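PDB 2NRK: hypothetical protein GrpB from Enterococcus faecalis, which is of unknown function but belongs to the GrpB (UPF0157) family and probably has a nucleotidyltransferase-like fold. Local coordinates for residues E38-T43 and L115-F120; Y91-K94 and K98-H101; R121-E126 and K165-K170. All blocks are in the same frame, centred on the assembly; numbering follows the deposited sequence.

Interaction 1: residues E38-T43 and L115-F120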
loop_
_atom_site.group_PDB
_atom_site.type_symbol
_atom_site.label_atom_id
_atom_site.label_comp_id
_atom_site.label_asym_id
_atom_site.label_seq_id
_atom_site.Cartn_x
_atom_site.Cartn_y
_atom_site.Cartn_z
ATOM N N GLU A 38 13.004 6.260 -0.107
ATOM C CA GLU A 38 12.899 5.723 1.261
ATOM C C GLU A 38 14.118 4.835 1.579
ATOM O O GLU A 38 14.599 4.078 0.724
ATOM C CB GLU A 38 11.623 4.863 1.386
ATOM C CG GLU A 38 10.290 5.640 1.293
ATOM C CD GLU A 38 9.758 6.142 2.604
ATOM O OE1 GLU A 38 10.476 6.145 3.649
ATOM O OE2 GLU A 38 8.576 6.578 2.586
ATOM N N HIS A 39 14.555 4.908 2.830
ATOM C CA HIS A 39 15.583 4.002 3.331
ATOM C C HIS A 39 14.859 2.733 3.752
ATOM O O HIS A 39 13.904 2.772 4.552
ATOM C CB HIS A 39 16.232 4.692 4.550
ATOM C CG HIS A 39 17.482 4.029 5.030
ATOM N ND1 HIS A 39 18.122 4.458 6.164
ATOM C CD2 HIS A 39 18.192 2.971 4.567
ATOM C CE1 HIS A 39 19.188 3.703 6.386
ATOM N NE2 HIS A 39 19.260 2.791 5.429
ATOM N N ILE A 40 15.293 1.598 3.212
ATOM C CA ILE A 40 14.638 0.329 3.484
ATOM C C ILE A 40 15.698 -0.706 3.846
ATOM O O ILE A 40 16.904 -0.390 3.945
ATOM C CB ILE A 40 13.740 -0.124 2.323
ATOM C CG1 ILE A 40 14.525 -0.235 0.996
ATOM C CG2 ILE A 40 12.532 0.805 2.199
ATOM C CD1 ILE A 40 13.965 -1.262 -0.002
ATOM N N GLY A 41 15.251 -1.939 4.075
ATOM C CA GLY A 41 16.170 -3.052 4.361
ATOM C C GLY A 41 16.734 -2.956 5.768
ATOM O O GLY A 41 16.324 -2.086 6.527
ATOM N N SER A 42 17.676 -3.840 6.099
ATOM C CA SER A 42 18.107 -3.904 7.514
ATOM C C SER A 42 18.805 -2.642 7.981
ATOM O O SER A 42 18.700 -2.298 9.183
ATOM C CB SER A 42 18.975 -5.132 7.753
ATOM O OG SER A 42 18.148 -6.278 7.626
ATOM N N THR A 43 19.495 -1.929 7.077
ATOM C CA THR A 43 20.225 -0.726 7.558
ATOM C C THR A 43 19.286 0.433 7.937
ATOM O O THR A 43 19.726 1.413 8.555
ATOM C CB THR A 43 21.340 -0.218 6.583
ATOM O OG1 THR A 43 20.726 0.361 5.424
ATOM C CG2 THR A 43 22.339 -1.339 6.220
ATOM N N LEU A 115 4.928 -1.806 -0.719
ATOM C CA LEU A 115 4.527 -2.165 0.669
ATOM C C LEU A 115 5.303 -3.317 1.261
ATOM O O LEU A 115 5.526 -3.329 2.468
ATOM C CB LEU A 115 3.013 -2.405 0.808
ATOM C CG LEU A 115 2.174 -1.137 0.657
ATOM C CD1 LEU A 115 0.735 -1.475 1.030
ATOM C CD2 LEU A 115 2.641 0.047 1.566
ATOM N N ARG A 116 5.753 -4.269 0.439
ATOM C CA ARG A 116 6.545 -5.388 0.978
ATOM C C ARG A 116 7.730 -4.797 1.740
ATOM O O ARG A 116 7.992 -5.169 2.885
ATOM C CB ARG A 116 7.058 -6.290 -0.128
ATOM C CG ARG A 116 7.948 -7.416 0.472
ATOM C CD ARG A 116 8.156 -8.512 -0.586
ATOM N NE ARG A 116 8.991 -8.057 -1.692
ATOM C CZ ARG A 116 10.321 -8.085 -1.693
ATOM N NH1 ARG A 116 10.999 -8.487 -0.594
ATOM N NH2 ARG A 116 10.978 -7.670 -2.782
ATOM N N HIS A 117 8.422 -3.844 1.098
ATOM C CA HIS A 117 9.594 -3.231 1.716
ATOM C C HIS A 117 9.228 -2.323 2.875
ATOM O O HIS A 117 9.837 -2.425 3.930
ATOM C CB HIS A 117 10.377 -2.414 0.677
ATOM C CG HIS A 117 10.975 -3.251 -0.411
ATOM N ND1 HIS A 117 11.923 -4.223 -0.156
ATOM C CD2 HIS A 117 10.774 -3.259 -1.752
ATOM C CE1 HIS A 117 12.296 -4.780 -1.300
ATOM N NE2 HIS A 117 11.598 -4.231 -2.282
ATOM N N LEU A 118 8.254 -1.424 2.687
ATOM C CA LEU A 118 7.968 -0.450 3.742
ATOM C C LEU A 118 7.350 -1.130 4.963
ATOM O O LEU A 118 7.689 -0.788 6.091
ATOM C CB LEU A 118 7.027 0.675 3.252
ATOM C CG LEU A 118 7.666 1.570 2.187
ATOM C CD1 LEU A 118 6.562 2.512 1.613
ATOM C CD2 LEU A 118 8.840 2.376 2.777
ATOM N N ALA A 119 6.429 -2.068 4.741
ATOM C CA ALA A 119 5.791 -2.715 5.886
ATOM C C ALA A 119 6.831 -3.479 6.699
ATOM O O ALA A 119 6.815 -3.414 7.927
ATOM C CB ALA A 119 4.657 -3.645 5.425
ATOM N N PHE A 120 7.723 -4.207 6.007
ATOM C CA PHE A 120 8.783 -5.014 6.642
ATOM C C PHE A 120 9.641 -4.118 7.526
ATOM O O PHE A 120 9.836 -4.413 8.708
ATOM C CB PHE A 120 9.635 -5.673 5.554
ATOM C CG PHE A 120 10.747 -6.543 6.086
ATOM C CD1 PHE A 120 10.492 -7.821 6.573
ATOM C CD2 PHE A 120 12.059 -6.088 6.017
ATOM C CE1 PHE A 120 11.562 -8.659 7.054
ATOM C CE2 PHE A 120 13.118 -6.901 6.500
ATOM C CZ PHE A 120 12.862 -8.166 7.011
HETATM O O HOH W 1 12.638 -3.113 4.061
#
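I40 and L118 meet where helix 111-126 packs on strand 34-40, outermost in the mixed sheet within this chain, whose family belongs to the nucleotidyltransferase clan. The short strand and helix axes cross at 73° with a closest approach of 8.8 Å; the buried area is 233 Å², both sides summed.

Apolar contacts come first. I40 CG2 lies 4.1 Å from L118 CD2, and the same methyl of L118 reaches the aliphatic part of E38, 3.9 Å from E38 CG; in both pairs the side chains cross at about a right angle. A bend at chi2 (-90°) turns the E38 carboxylate off its extended path, and its OE1 is held by a salt bridge to R121.

The second kind is CH-pi. In I40, chi1 (57°) sets CG1 between the backbone N and carbonyl carbon, and the near-extended chi2 then carries CD1 over one face of the H117 imidazole, 3.8 Å from the centroid and displaced toward the rim. H117 NE2 is hydrogen-bonded to the hydroxyl of Y106, a bond that would restrain rotation of the ring.

No direct hydrogen bond links the segments; the polar connection runs through one water. It accepts from G41 N and donates to H117 O on the helix, at 2.9 Å from each atom.

Interaction 2: residues Y91-K94 and K98-H101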
loop_
_atom_site.group_PDB
_atom_site.type_symbol
_atom_site.label_atom_id
_atom_site.label_comp_id
_atom_site.label_asym_id
_atom_site.label_seq_id
_atom_site.Cartn_x
_atom_site.Cartn_y
_atom_site.Cartn_z
ATOM N N TYR A 91 16.795 -1.967 -10.998
ATOM C CA TYR A 91 17.657 -2.267 -9.881
ATOM C C TYR A 91 19.046 -1.699 -10.210
ATOM O O TYR A 91 19.526 -1.863 -11.343
ATOM C CB TYR A 91 17.730 -3.787 -9.720
ATOM C CG TYR A 91 18.641 -4.278 -8.613
ATOM C CD1 TYR A 91 18.385 -3.951 -7.284
ATOM C CD2 TYR A 91 19.719 -5.127 -8.894
ATOM C CE1 TYR A 91 19.216 -4.446 -6.241
ATOM C CE2 TYR A 91 20.552 -5.624 -7.858
ATOM C CZ TYR A 91 20.287 -5.251 -6.550
ATOM O OH TYR A 91 21.119 -5.739 -5.547
ATOM N N LEU A 92 19.649 -1.032 -9.236
ATOM C CA LEU A 92 21.015 -0.501 -9.372
ATOM C C LEU A 92 21.857 -1.055 -8.243
ATOM O O LEU A 92 21.396 -1.159 -7.113
ATOM C CB LEU A 92 21.050 1.032 -9.248
ATOM C CG LEU A 92 20.029 1.918 -9.975
ATOM C CD1 LEU A 92 20.255 3.376 -9.604
ATOM C CD2 LEU A 92 20.165 1.735 -11.435
ATOM N N ARG A 93 23.108 -1.364 -8.540
ATOM C CA ARG A 93 24.042 -1.762 -7.494
ATOM C C ARG A 93 25.373 -1.105 -7.713
ATOM O O ARG A 93 25.819 -0.887 -8.859
ATOM C CB ARG A 93 24.200 -3.300 -7.447
ATOM C CG ARG A 93 24.810 -3.884 -8.682
ATOM C CD ARG A 93 24.711 -5.432 -8.646
ATOM N NE ARG A 93 25.456 -5.946 -9.771
ATOM C CZ ARG A 93 25.387 -7.205 -10.195
ATOM N NH1 ARG A 93 24.593 -8.063 -9.561
ATOM N NH2 ARG A 93 26.099 -7.570 -11.250
ATOM N N LYS A 94 26.008 -0.781 -6.597
ATOM C CA LYS A 94 27.402 -0.325 -6.630
ATOM C C LYS A 94 28.109 -0.662 -5.333
ATOM O O LYS A 94 27.459 -0.952 -4.336
ATOM C CB LYS A 94 27.455 1.174 -6.946
ATOM C CG LYS A 94 27.209 2.139 -5.831
ATOM C CD LYS A 94 27.476 3.564 -6.360
ATOM C CE LYS A 94 26.982 4.635 -5.437
ATOM N NZ LYS A 94 27.319 6.098 -5.808
ATOM N N LYS A 98 33.656 -2.552 -3.886
ATOM C CA LYS A 98 32.904 -3.320 -2.897
ATOM C C LYS A 98 31.427 -2.919 -2.910
ATOM O O LYS A 98 31.105 -1.783 -3.258
ATOM C CB LYS A 98 33.481 -3.164 -1.498
ATOM C CG LYS A 98 33.266 -1.829 -0.878
ATOM C CD LYS A 98 33.493 -1.919 0.622
ATOM C CE LYS A 98 33.851 -0.561 1.182
ATOM N NZ LYS A 98 34.088 -0.656 2.655
ATOM N N ARG A 99 30.559 -3.855 -2.537
ATOM C CA ARG A 99 29.113 -3.601 -2.566
ATOM C C ARG A 99 28.732 -2.665 -1.422
ATOM O O ARG A 99 28.979 -2.997 -0.253
ATOM C CB ARG A 99 28.325 -4.906 -2.472
ATOM C CG ARG A 99 26.890 -4.762 -2.880
ATOM C CD ARG A 99 26.722 -4.335 -4.363
ATOM N NE ARG A 99 27.225 -5.332 -5.316
ATOM C CZ ARG A 99 26.585 -6.458 -5.638
ATOM N NH1 ARG A 99 25.401 -6.758 -5.081
ATOM N NH2 ARG A 99 27.129 -7.285 -6.524
ATOM N N THR A 100 28.100 -1.531 -1.758
ATOM C CA THR A 100 27.778 -0.507 -0.775
ATOM C C THR A 100 26.326 0.009 -0.862
ATOM O O THR A 100 25.796 0.501 0.130
ATOM C CB THR A 100 28.719 0.723 -0.904
ATOM O OG1 THR A 100 28.745 1.179 -2.281
ATOM C CG2 THR A 100 30.139 0.358 -0.455
ATOM N N HIS A 101 25.745 -0.008 -2.058
ATOM C CA HIS A 101 24.404 0.606 -2.276
ATOM C C HIS A 101 23.588 -0.281 -3.207
ATOM O O HIS A 101 24.084 -0.712 -4.244
ATOM C CB HIS A 101 24.486 2.003 -2.916
ATOM C CG HIS A 101 25.300 3.001 -2.150
ATOM N ND1 HIS A 101 26.680 3.008 -2.159
ATOM C CD2 HIS A 101 24.927 4.076 -1.423
ATOM C CE1 HIS A 101 27.118 4.026 -1.440
ATOM N NE2 HIS A 101 26.074 4.682 -0.964
HETATM O O HOH W 2 23.117 -7.973 -6.733
#
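K94 and H101 form an antiparallel hydrogen-bonded pair at the loop end of the hairpin joining strand 89-94 to strand 101-107, and a classic beta bulge lies there: T100 and H101 both face K94. The pair is closed by K94 N to H101 O, 3.0 Å, with the donor in the carbonyl plane, and by H101 N to K94 O.

K94 O accepts from two amides, T100 N and H101 N. T100 N reaches it at 2.7 Å with an almost straight N-H...O angle of 174°, on a lone pair, whereas H101 N approaches tilted 31° from the carbonyl plane. H101 O, besides accepting from K94 N, takes a CA-H...O contact from R93 CA at 3.4 Å.

On the face carrying K94 and H101, the two side chains run side by side in the same direction. K94 CE sits over one face of the imidazole, 4.0 Å from the ring centroid, while K94 NZ continues to E22 and the carbonyl of I76. H101 ND1 shares a hydrogen bond with T100 OG1.

Beside the bulge, the R99 chain bends at chi2 and chi3 and folds its guanidinium back over R93 CD. R93 NE has E79 as a salt-bridge partner, and R99 NH1 bonds H102. A water accepts from R93 NH1, more weakly from R99 NH1, and lies 3.2 Å from Y91 OH.

Interaction 3: residues R121-E126 and K165-K170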
loop_
_atom_site.group_PDB
_atom_site.type_symbol
_atom_site.label_atom_id
_atom_site.label_comp_id
_atom_site.label_asym_id
_atom_site.label_seq_id
_atom_site.Cartn_x
_atom_site.Cartn_y
_atom_site.Cartn_z
ATOM N N ARG A 121 10.090 -2.992 6.968
ATOM C CA ARG A 121 10.879 -2.030 7.733
ATOM C C ARG A 121 10.118 -1.508 8.948
ATOM O O ARG A 121 10.638 -1.537 10.091
ATOM C CB ARG A 121 11.269 -0.837 6.844
ATOM C CG ARG A 121 12.037 0.235 7.641
ATOM C CD ARG A 121 12.054 1.513 6.810
ATOM N NE ARG A 121 10.732 2.160 6.834
ATOM C CZ ARG A 121 10.431 3.251 6.127
ATOM N NH1 ARG A 121 11.359 3.838 5.343
ATOM N NH2 ARG A 121 9.207 3.763 6.194
ATOM N N ASN A 122 8.892 -1.042 8.716
ATOM C CA ASN A 122 8.128 -0.404 9.809
ATOM C C ASN A 122 7.909 -1.396 10.943
ATOM O O ASN A 122 8.017 -1.049 12.126
ATOM C CB ASN A 122 6.819 0.144 9.271
ATOM C CG ASN A 122 7.005 1.308 8.331
ATOM O OD1 ASN A 122 8.121 1.821 8.140
ATOM N ND2 ASN A 122 5.889 1.759 7.724
ATOM N N TYR A 123 7.603 -2.634 10.580
ATOM C CA TYR A 123 7.336 -3.686 11.559
ATOM C C TYR A 123 8.593 -3.992 12.393
ATOM O O TYR A 123 8.517 -4.135 13.610
ATOM C CB TYR A 123 6.873 -4.932 10.804
ATOM C CG TYR A 123 6.404 -6.074 11.668
ATOM C CD1 TYR A 123 5.256 -5.951 12.474
ATOM C CD2 TYR A 123 7.091 -7.294 11.664
ATOM C CE1 TYR A 123 4.811 -7.030 13.284
ATOM C CE2 TYR A 123 6.628 -8.401 12.433
ATOM C CZ TYR A 123 5.485 -8.243 13.248
ATOM O OH TYR A 123 5.016 -9.296 14.007
ATOM N N LEU A 124 9.761 -4.103 11.746
ATOM C CA LEU A 124 10.992 -4.359 12.523
ATOM C C LEU A 124 11.301 -3.169 13.456
ATOM O O LEU A 124 11.725 -3.388 14.592
ATOM C CB LEU A 124 12.185 -4.604 11.614
ATOM C CG LEU A 124 12.094 -5.940 10.889
ATOM C CD1 LEU A 124 13.317 -6.100 9.965
ATOM C CD2 LEU A 124 12.019 -7.126 11.878
ATOM N N ARG A 125 11.081 -1.942 12.970
ATOM C CA ARG A 125 11.305 -0.754 13.790
ATOM C C ARG A 125 10.438 -0.764 15.033
ATOM O O ARG A 125 10.875 -0.263 16.072
ATOM C CB ARG A 125 10.986 0.514 12.992
ATOM C CG ARG A 125 12.055 0.847 11.942
ATOM C CD ARG A 125 11.624 2.056 11.119
ATOM N NE ARG A 125 12.720 2.558 10.280
ATOM C CZ ARG A 125 12.665 3.663 9.529
ATOM N NH1 ARG A 125 11.529 4.374 9.449
ATOM N NH2 ARG A 125 13.742 4.060 8.832
ATOM N N GLU A 126 9.224 -1.314 14.928
ATOM C CA GLU A 126 8.271 -1.340 16.075
ATOM C C GLU A 126 8.368 -2.582 16.968
ATOM O O GLU A 126 7.700 -2.674 18.022
ATOM C CB GLU A 126 6.824 -1.212 15.572
ATOM C CG GLU A 126 6.525 0.015 14.739
ATOM C CD GLU A 126 6.588 1.331 15.501
ATOM O OE1 GLU A 126 6.573 1.337 16.762
ATOM O OE2 GLU A 126 6.639 2.380 14.815
ATOM N N LYS A 165 4.962 -11.189 6.029
ATOM C CA LYS A 165 3.531 -11.446 6.143
ATOM C C LYS A 165 2.970 -10.810 7.415
ATOM O O LYS A 165 1.945 -10.120 7.379
ATOM C CB LYS A 165 3.282 -12.958 6.089
ATOM C CG LYS A 165 1.852 -13.353 6.240
ATOM C CD LYS A 165 1.675 -14.827 5.776
ATOM C CE LYS A 165 0.310 -15.349 6.169
ATOM N NZ LYS A 165 0.121 -16.809 5.783
ATOM N N GLU A 166 3.634 -11.029 8.555
ATOM C CA GLU A 166 3.237 -10.389 9.802
ATOM C C GLU A 166 3.237 -8.865 9.634
ATOM O O GLU A 166 2.332 -8.171 10.133
ATOM C CB GLU A 166 4.195 -10.750 10.932
ATOM C CG GLU A 166 4.144 -12.228 11.319
ATOM C CD GLU A 166 5.046 -12.583 12.513
ATOM O OE1 GLU A 166 5.714 -11.703 13.091
ATOM O OE2 GLU A 166 5.089 -13.777 12.877
ATOM N N ALA A 167 4.252 -8.352 8.924
ATOM C CA ALA A 167 4.430 -6.911 8.776
ATOM C C ALA A 167 3.292 -6.282 7.966
ATOM O O ALA A 167 2.795 -5.209 8.320
ATOM C CB ALA A 167 5.755 -6.629 8.076
ATOM N N LEU A 168 2.896 -6.959 6.885
ATOM C CA LEU A 168 1.862 -6.404 5.990
ATOM C C LEU A 168 0.501 -6.417 6.707
ATOM O O LEU A 168 -0.285 -5.479 6.546
ATOM C CB LEU A 168 1.804 -7.171 4.672
ATOM C CG LEU A 168 0.964 -6.517 3.553
ATOM C CD1 LEU A 168 1.414 -5.033 3.313
ATOM C CD2 LEU A 168 1.038 -7.376 2.281
ATOM N N LYS A 169 0.234 -7.460 7.496
ATOM C CA LYS A 169 -0.982 -7.485 8.326
ATOM C C LYS A 169 -0.985 -6.271 9.261
ATOM O O LYS A 169 -1.986 -5.564 9.372
ATOM C CB LYS A 169 -1.085 -8.786 9.135
ATOM C CG LYS A 169 -1.367 -9.996 8.253
ATOM C CD LYS A 169 -1.322 -11.296 9.064
ATOM C CE LYS A 169 -1.658 -12.504 8.192
ATOM N NZ LYS A 169 -1.629 -13.726 9.053
ATOM N N LYS A 170 0.151 -6.030 9.916
ATOM C CA LYS A 170 0.255 -4.948 10.905
ATOM C C LYS A 170 0.113 -3.567 10.263
ATOM O O LYS A 170 -0.405 -2.613 10.902
ATOM C CB LYS A 170 1.605 -5.055 11.664
ATOM C CG LYS A 170 1.751 -4.043 12.828
ATOM C CD LYS A 170 0.708 -4.247 13.973
ATOM C CE LYS A 170 0.718 -5.648 14.581
ATOM N NZ LYS A 170 -0.357 -5.919 15.637
#
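A nearly perpendicular helix-helix crossing joins helix 111-126 to the C-terminal helix 157-171. The short axes stand at 91° and approach to 8.8 Å, and the closest CA pair across them is Y123 and A167, 5.2 Å apart. Such a crossing gives a compact patch, 215 Å² in all, and Y123 supplies most of what its own helix contributes.

The tyrosine leaves its helix toward the other one with CG opposite the backbone N, which lays the ring across the second helix. The small side chain of A167 permits the close approach: its CB is 3.4 Å from Y123 CB, and A167 CA lies over one ring face, 4.0 Å from the centroid, a CH-pi contact. Backbone atoms of E166 underlie that same face. K170 adds its aliphatic base, with CB 3.8 Å from Y123 CD1, before bends at chi2 and chi3 carry its amine away to a salt bridge with E173.

At the far end of the ring, the hydroxyl donates to a carboxylate oxygen, Y123 OH to E166 OE1, 2.7 Å. The oxygen is met on its anti side, 34° out of the carboxylate plane, and that plane stands 85° from the ring. Because E166 CB also touches the hydroxyl end, the tyrosine is held by packing along its length as well as by this bond.

I130 of helix 128-142 touches both Y123 and E166, so a third helix borders the patch. F108 of the second subunit packs on K165, L168 and K169 of the same C-terminal helix. The whole is a near-orthogonal helix-helix packing in which one tyrosine of helix 111-126 lies across the C-terminal helix at its alanine.

Interactions 1 and 3 are neighbours on consecutive segments of helix 111-126, their centres about 9 Å apart. R121 connects them directly: its NH1 lies 3.0 Å from E38 OE1 in a salt bridge and 2.9 Å from H39 O in a probable hydrogen bond, while A167 CB packs 3.4 Å from A119 O. Helix 111-126 therefore lies between strand 34-40 and helix 157-171, and both contacts also reach the second subunit. Interaction 2 is more remote, sharing the sheet with interaction 1 at a centre-to-centre distance of about 17 Å, and standing about 25 Å from interaction 3, across the chain's centre.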